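Local atomic coordinates of inositol monophosphatase family protein (Staphylococcus aureus, PDB entry 5I3S), a protein that probably hydrolyses the phosphate ester of inositol monophosphate or a related small sugar phosphate. Residues 10-15 against 114-119. Sequence-based numbering, arbitrary orientation.
Sequences LIQEAG and FVYDVM
Ile11, Gln12 and Gly15 of a helix meet Phe114, Tyr116 and Val118 where the backbones run nearly alongside, the helix and strand axes 9.3 Å apart and 26° from parallel. No hydrogen bond links the two segments, so their contact is carried by apolar side chains and close backbone approaches. Ile11 points at the strand with CG1 anti to its backbone N (chi1 -163°), and its CD1 rests 3.7 Å from Phe114 CB and 3.9 Å from Tyr116 CB. The Phe114 ring then leads away from the segment, to meet the ring of Tyr4, nearer the N-terminal end of the same helix. The Tyr116 side chain slides past Ile11 in the opposite direction, bringing its ring between Gln12 and Val118: Gln12 CG lies over one ring face, offset toward the rim, while Val118 CA lies over the centre of the opposite face. At the ring edge, Tyr116 CE2 comes within 3.7 Å of Gly15 CA, a close approach to the helix backbone at a residue with no side chain. Tyr116 OH is hydrogen-bonded to Asp121 OD1, just past the strand, which probably helps fix the ring. Val118 CG1 adds a contact with Gly15 O at 3.8 Å. Ile100, Ile102 and Leu123 on the flanking strands extend this apolar layer. Helix 2-24 thus packs on the antiparallel strands of the larger sheet, the layered alpha/beta build of the sugar phosphatase fold in the inositol monophosphatase family.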
loop_
_atom_site.group_PDB
_atom_site.type_symbol
_atom_site.label_atom_id
_atom_site.label_comp_id
_atom_site.label_asym_id
_atom_site.label_seq_id
_atom_site.Cartn_x
_atom_site.Cartn_y
_atom_site.Cartn_z
ATOM N N LEU A 10 7.343 8.126 -25.453
ATOM C CA LEU A 10 8.350 7.106 -25.141
ATOM C C LEU A 10 8.017 6.315 -23.872
ATOM O O LEU A 10 8.067 5.095 -23.863
ATOM C CB LEU A 10 9.719 7.770 -24.970
ATOM C CG LEU A 10 10.870 6.854 -24.551
ATOM C CD1 LEU A 10 11.051 5.753 -25.587
ATOM C CD2 LEU A 10 12.148 7.640 -24.408
ATOM N N ILE A 11 7.681 6.989 -22.784
ATOM C CA ILE A 11 7.457 6.237 -21.536
ATOM C C ILE A 11 6.194 5.356 -21.656
ATOM O O ILE A 11 6.200 4.207 -21.218
ATOM C CB ILE A 11 7.491 7.150 -20.290
ATOM C CG1 ILE A 11 7.684 6.330 -19.021
ATOM C CG2 ILE A 11 6.279 8.059 -20.221
ATOM C CD1 ILE A 11 7.852 7.195 -17.779
ATOM N N GLN A 12 5.151 5.899 -22.285
ATOM C CA GLN A 12 3.900 5.182 -22.533
ATOM C C GLN A 12 4.105 3.980 -23.453
ATOM O O GLN A 12 3.652 2.878 -23.176
ATOM C CB GLN A 12 2.850 6.127 -23.094
ATOM C CG GLN A 12 2.283 7.031 -22.035
ATOM C CD GLN A 12 1.439 8.170 -22.607
ATOM O OE1 GLN A 12 1.967 9.159 -23.151
ATOM N NE2 GLN A 12 0.132 8.057 -22.463
ATOM N N GLU A 13 4.869 4.185 -24.500
ATOM C CA GLU A 13 5.170 3.136 -25.436
ATOM C C GLU A 13 6.031 2.025 -24.784
ATOM O O GLU A 13 5.770 0.824 -24.985
ATOM C CB GLU A 13 5.800 3.796 -26.688
ATOM C CG GLU A 13 5.979 2.913 -27.920
ATOM C CD GLU A 13 4.774 2.078 -28.247
ATOM O OE1 GLU A 13 3.665 2.641 -28.347
ATOM O OE2 GLU A 13 4.951 0.842 -28.373
ATOM N N ALA A 14 7.024 2.419 -23.979
ATOM C CA ALA A 14 7.797 1.472 -23.145
ATOM C C ALA A 14 6.886 0.701 -22.182
ATOM O O ALA A 14 7.160 -0.444 -21.870
ATOM C CB ALA A 14 8.878 2.189 -22.365
ATOM N N GLY A 15 5.804 1.322 -21.707
ATOM C CA GLY A 15 4.826 0.603 -20.865
ATOM C C GLY A 15 4.140 -0.530 -21.632
ATOM O O GLY A 15 4.065 -1.659 -21.148
ATOM N N PHE A 114 8.384 12.180 -14.978
ATOM C CA PHE A 114 7.387 11.202 -15.404
ATOM C C PHE A 114 7.410 9.969 -14.516
ATOM O O PHE A 114 8.468 9.389 -14.376
ATOM C CB PHE A 114 7.630 10.747 -16.863
ATOM C CG PHE A 114 7.726 11.882 -17.866
ATOM C CD1 PHE A 114 6.612 12.323 -18.552
ATOM C CD2 PHE A 114 8.957 12.499 -18.135
ATOM C CE1 PHE A 114 6.704 13.362 -19.483
ATOM C CE2 PHE A 114 9.063 13.539 -19.058
ATOM C CZ PHE A 114 7.934 13.965 -19.737
ATOM N N VAL A 115 6.270 9.584 -13.919
ATOM C CA VAL A 115 6.131 8.251 -13.307
ATOM C C VAL A 115 4.869 7.554 -13.845
ATOM O O VAL A 115 3.753 8.050 -13.700
ATOM C CB VAL A 115 6.348 8.175 -11.750
ATOM C CG1 VAL A 115 6.927 9.432 -11.140
ATOM C CG2 VAL A 115 5.165 7.777 -10.975
ATOM N N TYR A 116 5.090 6.443 -14.549
ATOM C CA TYR A 116 4.043 5.777 -15.322
ATOM C C TYR A 116 3.649 4.528 -14.628
ATOM O O TYR A 116 4.464 3.614 -14.538
ATOM C CB TYR A 116 4.504 5.452 -16.750
ATOM C CG TYR A 116 3.431 4.856 -17.663
ATOM C CD1 TYR A 116 2.084 5.241 -17.560
ATOM C CD2 TYR A 116 3.760 3.950 -18.673
ATOM C CE1 TYR A 116 1.104 4.711 -18.411
ATOM C CE2 TYR A 116 2.784 3.430 -19.509
ATOM C CZ TYR A 116 1.454 3.816 -19.365
ATOM O OH TYR A 116 0.483 3.295 -20.164
ATOM N N ASP A 117 2.432 4.500 -14.090
ATOM C CA ASP A 117 1.921 3.321 -13.387
ATOM C C ASP A 117 1.421 2.417 -14.515
ATOM O O ASP A 117 0.329 2.583 -15.026
ATOM C CB ASP A 117 0.809 3.683 -12.362
ATOM C CG ASP A 117 0.261 2.479 -11.605
ATOM O OD1 ASP A 117 0.343 1.321 -12.125
ATOM O OD2 ASP A 117 -0.277 2.678 -10.493
ATOM N N VAL A 118 2.281 1.515 -14.925
ATOM C CA VAL A 118 2.084 0.758 -16.137
ATOM C C VAL A 118 0.766 -0.044 -16.106
ATOM O O VAL A 118 0.030 -0.008 -17.083
ATOM C CB VAL A 118 3.258 -0.217 -16.387
ATOM C CG1 VAL A 118 2.956 -1.132 -17.559
ATOM C CG2 VAL A 118 4.550 0.566 -16.625
ATOM N N MET A 119 0.477 -0.734 -14.996
ATOM C CA MET A 119 -0.663 -1.602 -14.960
ATOM C C MET A 119 -1.992 -0.894 -14.776
ATOM O O MET A 119 -3.020 -1.468 -15.128
ATOM C CB MET A 119 -0.486 -2.767 -13.984
ATOM C CG MET A 119 0.695 -3.676 -14.304
ATOM S SD MET A 119 1.013 -4.285 -15.982
ATOM C CE MET A 119 -0.362 -5.432 -16.043
#